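Long-range contacts in aminopentol aminotransferase (Sphingopyxis macrogoltabida, PDB 6HBS), which transfers the amino group of aminopentol, the hydrolysed form of fumonisin B1, to pyruvate, using pyridoxal 5'-phosphate as cofactor: residues G85-G90 against W289-P294; T171-Q176 against A206-E211. All blocks are in the same frame, centred on the assembly; numbering follows the deposited sequence.

Contact 1: residues G85-G90 against W289-P294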
loop_
_atom_site.group_PDB
_atom_site.type_symbol
_atom_site.label_atom_id
_atom_site.label_comp_id
_atom_site.label_asym_id
_atom_site.label_seq_id
_atom_site.Cartn_x
_atom_site.Cartn_y
_atom_site.Cartn_z
ATOM N N GLY A 85 -16.444 5.916 10.406
ATOM C CA GLY A 85 -15.039 6.279 10.406
ATOM C C GLY A 85 -14.237 5.367 9.490
ATOM O O GLY A 85 -14.668 4.267 9.170
ATOM N N ASP A 86 -13.103 5.881 9.025
ATOM C CA ASP A 86 -12.252 5.189 8.078
ATOM C C ASP A 86 -10.862 5.028 8.702
ATOM O O ASP A 86 -10.585 4.012 9.290
ATOM C CB ASP A 86 -12.261 5.887 6.716
ATOM C CG ASP A 86 -11.514 5.094 5.651
ATOM O OD1 ASP A 86 -11.296 3.897 5.907
ATOM O OD2 ASP A 86 -11.178 5.680 4.573
ATOM N N THR A 87 -10.000 6.027 8.560
ATOM C CA THR A 87 -8.635 5.938 9.048
ATOM C C THR A 87 -8.592 6.657 10.392
ATOM O O THR A 87 -8.654 7.882 10.430
ATOM C CB THR A 87 -7.655 6.564 8.061
ATOM O OG1 THR A 87 -7.793 5.917 6.791
ATOM C CG2 THR A 87 -6.235 6.481 8.569
ATOM N N MET A 88 -8.490 5.869 11.460
ATOM C CA MET A 88 -8.668 6.356 12.835
ATOM C C MET A 88 -7.443 5.961 13.682
ATOM O O MET A 88 -6.538 5.213 13.222
ATOM C CB MET A 88 -9.960 5.776 13.412
ATOM C CG MET A 88 -11.195 6.067 12.602
ATOM S SD MET A 88 -12.669 5.416 13.452
ATOM C CE MET A 88 -12.576 3.672 13.051
ATOM N N THR A 89 -7.413 6.437 14.933
ATOM C CA THR A 89 -6.252 6.249 15.825
ATOM C C THR A 89 -6.023 4.754 16.098
ATOM O O THR A 89 -4.918 4.301 16.425
ATOM C CB THR A 89 -6.461 7.105 17.081
ATOM O OG1 THR A 89 -6.314 8.453 16.636
ATOM C CG2 THR A 89 -5.511 6.743 18.196
ATOM N N GLY A 90 -7.095 3.977 15.978
ATOM C CA GLY A 90 -7.047 2.520 16.019
ATOM C C GLY A 90 -7.972 1.935 14.956
ATOM O O GLY A 90 -8.790 2.639 14.346
ATOM N N TRP A 289 -3.176 0.679 6.916
ATOM C CA TRP A 289 -3.490 -0.764 6.992
ATOM C C TRP A 289 -4.700 -1.047 7.877
ATOM O O TRP A 289 -5.231 -2.160 7.811
ATOM C CB TRP A 289 -2.272 -1.578 7.461
ATOM C CG TRP A 289 -1.130 -1.635 6.482
ATOM C CD1 TRP A 289 -0.872 -0.791 5.435
ATOM C CD2 TRP A 289 -0.058 -2.604 6.474
ATOM N NE1 TRP A 289 0.263 -1.192 4.765
ATOM C CE2 TRP A 289 0.790 -2.284 5.393
ATOM C CE3 TRP A 289 0.248 -3.714 7.261
ATOM C CZ2 TRP A 289 1.958 -3.009 5.118
ATOM C CZ3 TRP A 289 1.397 -4.435 6.986
ATOM C CH2 TRP A 289 2.211 -4.104 5.904
ATOM N N PHE A 290 -5.091 -0.090 8.737
ATOM C CA PHE A 290 -6.120 -0.294 9.743
ATOM C C PHE A 290 -7.403 0.467 9.373
ATOM O O PHE A 290 -8.324 0.545 10.192
ATOM C CB PHE A 290 -5.576 0.075 11.131
ATOM C CG PHE A 290 -4.293 -0.667 11.427
ATOM C CD1 PHE A 290 -4.325 -2.017 11.696
ATOM C CD2 PHE A 290 -3.067 -0.059 11.266
ATOM C CE1 PHE A 290 -3.150 -2.734 11.875
ATOM C CE2 PHE A 290 -1.894 -0.769 11.466
ATOM C CZ PHE A 290 -1.938 -2.104 11.778
ATOM N N SER A 291 -7.477 0.976 8.139
ATOM C CA SER A 291 -8.614 1.774 7.695
ATOM C C SER A 291 -9.870 0.894 7.526
ATOM O O SER A 291 -9.828 -0.171 6.901
ATOM C CB SER A 291 -8.288 2.504 6.427
ATOM O OG SER A 291 -7.156 3.328 6.611
ATOM N N ALA A 292 -11.004 1.390 8.064
ATOM C CA ALA A 292 -12.235 0.645 8.182
ATOM C C ALA A 292 -13.029 0.566 6.870
ATOM O O ALA A 292 -13.690 -0.439 6.654
ATOM C CB ALA A 292 -13.094 1.263 9.263
ATOM N N VAL A 293 -13.038 1.598 6.027
ATOM C CA VAL A 293 -13.949 1.593 4.868
ATOM C C VAL A 293 -13.590 0.431 3.922
ATOM O O VAL A 293 -14.468 -0.305 3.487
ATOM C CB VAL A 293 -14.034 2.957 4.167
ATOM C CG1 VAL A 293 -14.772 2.907 2.815
ATOM C CG2 VAL A 293 -14.735 3.979 5.075
ATOM N N PRO A 294 -12.313 0.208 3.562
ATOM C CA PRO A 294 -11.956 -0.951 2.742
ATOM C C PRO A 294 -12.330 -2.264 3.433
ATOM O O PRO A 294 -12.701 -3.202 2.753
ATOM C CB PRO A 294 -10.453 -0.783 2.500
ATOM C CG PRO A 294 -10.255 0.710 2.627
ATOM C CD PRO A 294 -11.174 1.114 3.763
HETATM O O HOH W 1 -8.301 2.958 11.611
#

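Contact 2: residues T171-Q176 against A206-E211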
loop_
_atom_site.group_PDB
_atom_site.type_symbol
_atom_site.label_atom_id
_atom_site.label_comp_id
_atom_site.label_asym_id
_atom_site.label_seq_id
_atom_site.Cartn_x
_atom_site.Cartn_y
_atom_site.Cartn_z
ATOM N N THR A 171 11.640 -24.268 -11.823
ATOM C CA THR A 171 10.723 -24.178 -13.004
ATOM C C THR A 171 9.303 -24.521 -12.566
ATOM O O THR A 171 9.051 -25.582 -12.010
ATOM C CB THR A 171 11.165 -25.120 -14.131
ATOM O OG1 THR A 171 12.482 -24.692 -14.429
ATOM C CG2 THR A 171 10.288 -25.050 -15.365
ATOM N N TYR A 172 8.362 -23.610 -12.826
ATOM C CA TYR A 172 6.984 -23.829 -12.454
ATOM C C TYR A 172 6.497 -25.126 -13.097
ATOM O O TYR A 172 6.791 -25.351 -14.261
ATOM C CB TYR A 172 6.080 -22.658 -12.889
ATOM C CG TYR A 172 4.711 -22.723 -12.256
ATOM C CD1 TYR A 172 4.500 -22.273 -10.956
ATOM C CD2 TYR A 172 3.629 -23.261 -12.930
ATOM C CE1 TYR A 172 3.252 -22.339 -10.353
ATOM C CE2 TYR A 172 2.373 -23.316 -12.346
ATOM C CZ TYR A 172 2.176 -22.838 -11.060
ATOM O OH TYR A 172 0.957 -22.957 -10.467
ATOM N N ASN A 173 5.712 -25.921 -12.344
ATOM C CA ASN A 173 5.064 -27.122 -12.820
ATOM C C ASN A 173 6.078 -28.254 -13.047
ATOM O O ASN A 173 5.731 -29.249 -13.681
ATOM C CB ASN A 173 4.190 -26.894 -14.067
ATOM C CG ASN A 173 2.724 -26.755 -13.698
ATOM O OD1 ASN A 173 2.346 -27.148 -12.599
ATOM N ND2 ASN A 173 1.900 -26.241 -14.606
ATOM N N ASP A 174 7.280 -28.130 -12.481
ATOM C CA ASP A 174 8.347 -29.135 -12.650
ATOM C C ASP A 174 8.724 -29.650 -11.254
ATOM O O ASP A 174 9.528 -29.002 -10.540
ATOM C CB ASP A 174 9.512 -28.540 -13.443
ATOM C CG ASP A 174 10.619 -29.543 -13.772
ATOM O OD1 ASP A 174 10.691 -30.587 -13.090
ATOM O OD2 ASP A 174 11.381 -29.265 -14.694
ATOM N N ALA A 175 8.122 -30.776 -10.865
ATOM C CA ALA A 175 8.328 -31.394 -9.546
ATOM C C ALA A 175 9.825 -31.709 -9.298
ATOM O O ALA A 175 10.345 -31.491 -8.200
ATOM C CB ALA A 175 7.488 -32.642 -9.451
ATOM N N GLN A 176 10.529 -32.171 -10.338
ATOM C CA GLN A 176 11.970 -32.493 -10.219
ATOM C C GLN A 176 12.755 -31.212 -9.920
ATOM O O GLN A 176 13.598 -31.217 -9.060
ATOM C CB GLN A 176 12.493 -33.199 -11.482
ATOM C CG GLN A 176 13.966 -33.632 -11.408
ATOM C CD GLN A 176 14.260 -34.624 -10.305
ATOM O OE1 GLN A 176 13.564 -35.625 -10.125
ATOM N NE2 GLN A 176 15.297 -34.353 -9.543
ATOM N N ALA A 206 -0.923 -21.970 -17.939
ATOM C CA ALA A 206 -1.020 -23.378 -17.694
ATOM C C ALA A 206 -1.558 -23.604 -16.288
ATOM O O ALA A 206 -1.103 -22.927 -15.341
ATOM C CB ALA A 206 0.345 -23.998 -17.860
ATOM N N LEU A 207 -2.478 -24.565 -16.157
ATOM C CA LEU A 207 -2.986 -24.991 -14.870
ATOM C C LEU A 207 -1.870 -25.672 -14.060
ATOM O O LEU A 207 -0.908 -26.230 -14.639
ATOM C CB LEU A 207 -4.148 -25.959 -15.083
ATOM C CG LEU A 207 -5.308 -25.436 -15.936
ATOM C CD1 LEU A 207 -6.433 -26.450 -15.971
ATOM C CD2 LEU A 207 -5.824 -24.103 -15.443
ATOM N N ALA A 208 -1.987 -25.630 -12.720
ATOM C CA ALA A 208 -1.005 -26.312 -11.856
ATOM C C ALA A 208 -1.198 -27.812 -12.035
ATOM O O ALA A 208 -2.343 -28.280 -12.112
ATOM C CB ALA A 208 -1.148 -25.952 -10.401
ATOM N N GLN A 209 -0.075 -28.521 -12.102
ATOM C CA GLN A 209 -0.076 -29.955 -12.194
ATOM C C GLN A 209 -0.090 -30.500 -10.767
ATOM O O GLN A 209 0.615 -30.020 -9.883
ATOM C CB GLN A 209 1.128 -30.457 -12.994
ATOM C CG GLN A 209 0.980 -30.246 -14.495
ATOM C CD GLN A 209 2.277 -30.272 -15.268
ATOM O OE1 GLN A 209 3.284 -30.856 -14.858
ATOM N NE2 GLN A 209 2.252 -29.641 -16.435
ATOM N N LEU A 210 -0.892 -31.546 -10.583
ATOM C CA LEU A 210 -1.069 -32.187 -9.320
ATOM C C LEU A 210 0.287 -32.636 -8.756
ATOM O O LEU A 210 0.563 -32.440 -7.582
ATOM C CB LEU A 210 -2.015 -33.363 -9.565
ATOM C CG LEU A 210 -2.488 -34.108 -8.327
ATOM C CD1 LEU A 210 -3.025 -33.146 -7.277
ATOM C CD2 LEU A 210 -3.536 -35.149 -8.713
ATOM N N GLU A 211 1.146 -33.235 -9.590
ATOM C CA GLU A 211 2.366 -33.800 -9.058
ATOM C C GLU A 211 3.240 -32.649 -8.554
ATOM O O GLU A 211 3.943 -32.807 -7.560
ATOM C CB GLU A 211 3.091 -34.707 -10.060
ATOM C CG GLU A 211 3.444 -36.064 -9.458
ATOM C CD GLU A 211 2.317 -36.717 -8.657
ATOM O OE1 GLU A 211 2.475 -36.874 -7.427
ATOM O OE2 GLU A 211 1.260 -37.032 -9.248
#

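Contact 1: residues G85-G90 against W289-P294
Asp-86 reaches across to Val-293, the two side chains crossing at about a right angle. CG of Asp-86 is anti to the backbone N (chi1 -173°), which puts it beside Val-293 at the start of helix 292-307. There Val-293 N donates to Asp-86 OD1 over 2.9 Å, meeting the oxygen from above the carboxylate plane, 45° out of it. Val-293 CG2 lies over the same face of the carboxylate, 3.5 Å from Asp-86 CG. A second backbone donor is held close by: Ala-292 N bonds Asp-86 O, also at 2.9 Å, coming in above that carbonyl plane. Ala-292 CB meanwhile rests 3.4 Å from Gly-85 O. An alanine in place of Asp-86 would probably leave Val-293 N without its acceptor and open a gap beside Val-293 CG2. Next along, the hydroxyls of Thr-87 and Ser-291 meet, OG1 to OG 2.7 Å; Ser-291 OG also bonds Phe-288 O, and Thr-87 OG1 bonds Gly-263 O of the second subunit. Water 1 ties the two backbones together, accepting from Met-88 N at 2.9 Å and lying 2.8 Å from both Gly-90 O and Phe-290 O, with more acceptors around it than it has protons. Further out, Phe-290 meets Tyr-23 of the second subunit, and Trp-289 NE1 bonds its Asn-117, a residue of the cofactor pocket. A loop and a helix start joined by backbone and carboxylate bonds in a largely buried contact, and meeting the second subunit, belong to the dimer interface of a class-III aminotransferase, whose active sites lie where the subunits meet.

Contact 2: residues T171-Q176 against A206-E211
Asn-173 lays its side-chain amide against the backbone of residues 207 to 209, near the rim of the large PLP-binding domain of this class-III aminotransferase fold. It stands in a type II beta turn, Thr-171 to Asp-174, that joins edge strand 167-170 to helix 175-184; its positive phi of 72° suits the third position of such a turn. Both ends of the amide are used. Asn-173 OD1 accepts from Gln-209 N at 2.8 Å, the donor tilted 32° from the carbonyl plane. Asn-173 ND2 donates a hydrogen bond to Leu-207 O, again over 2.8 Å, and this acceptor lies close to the plane of the Asn-173 amide. One flat group thus reads a C=O and an N-H two residues apart, much as a residue of a parallel neighbouring strand would, and the pair of bonds fixes its rotation just before helix 210-223, where Gln-209 is the N-cap residue. Asp-174 is the N-cap residue of helix 175-184, and its OD1 accepts from Ser-177 N. Tyr-172 OH comes to 3.7 Å from Ala-208 CB, but the polar partner of that hydroxyl is Thr-195 O, and the Tyr-172 ring also meets that of Phe-212. Across the two helix starts the touch is light: Ala-175 CB sits 4.0 Å from Glu-211 O, an oxygen bonded to Thr-215 OG1.

Contact 2 is nested within the stretch of chain that contact 1 closes, yet the two lie on opposite sides of the chain's centre: their centres are 40 Å apart and their nearest atoms about 24 Å, so they do not touch. Contact 1 is buried and meets the second subunit; contact 2 is a surface contact that no other chain of the assembly touches. Neither belongs to the cofactor site itself, although a side chain of each comes fairly near a bound pyridoxal phosphate, that of Phe-290 at about 8 Å and that of Tyr-172 at about 10 Å. Contact 1 sets a loop against one helix start; contact 2 sets two helix starts, and the turns leading into them, side by side.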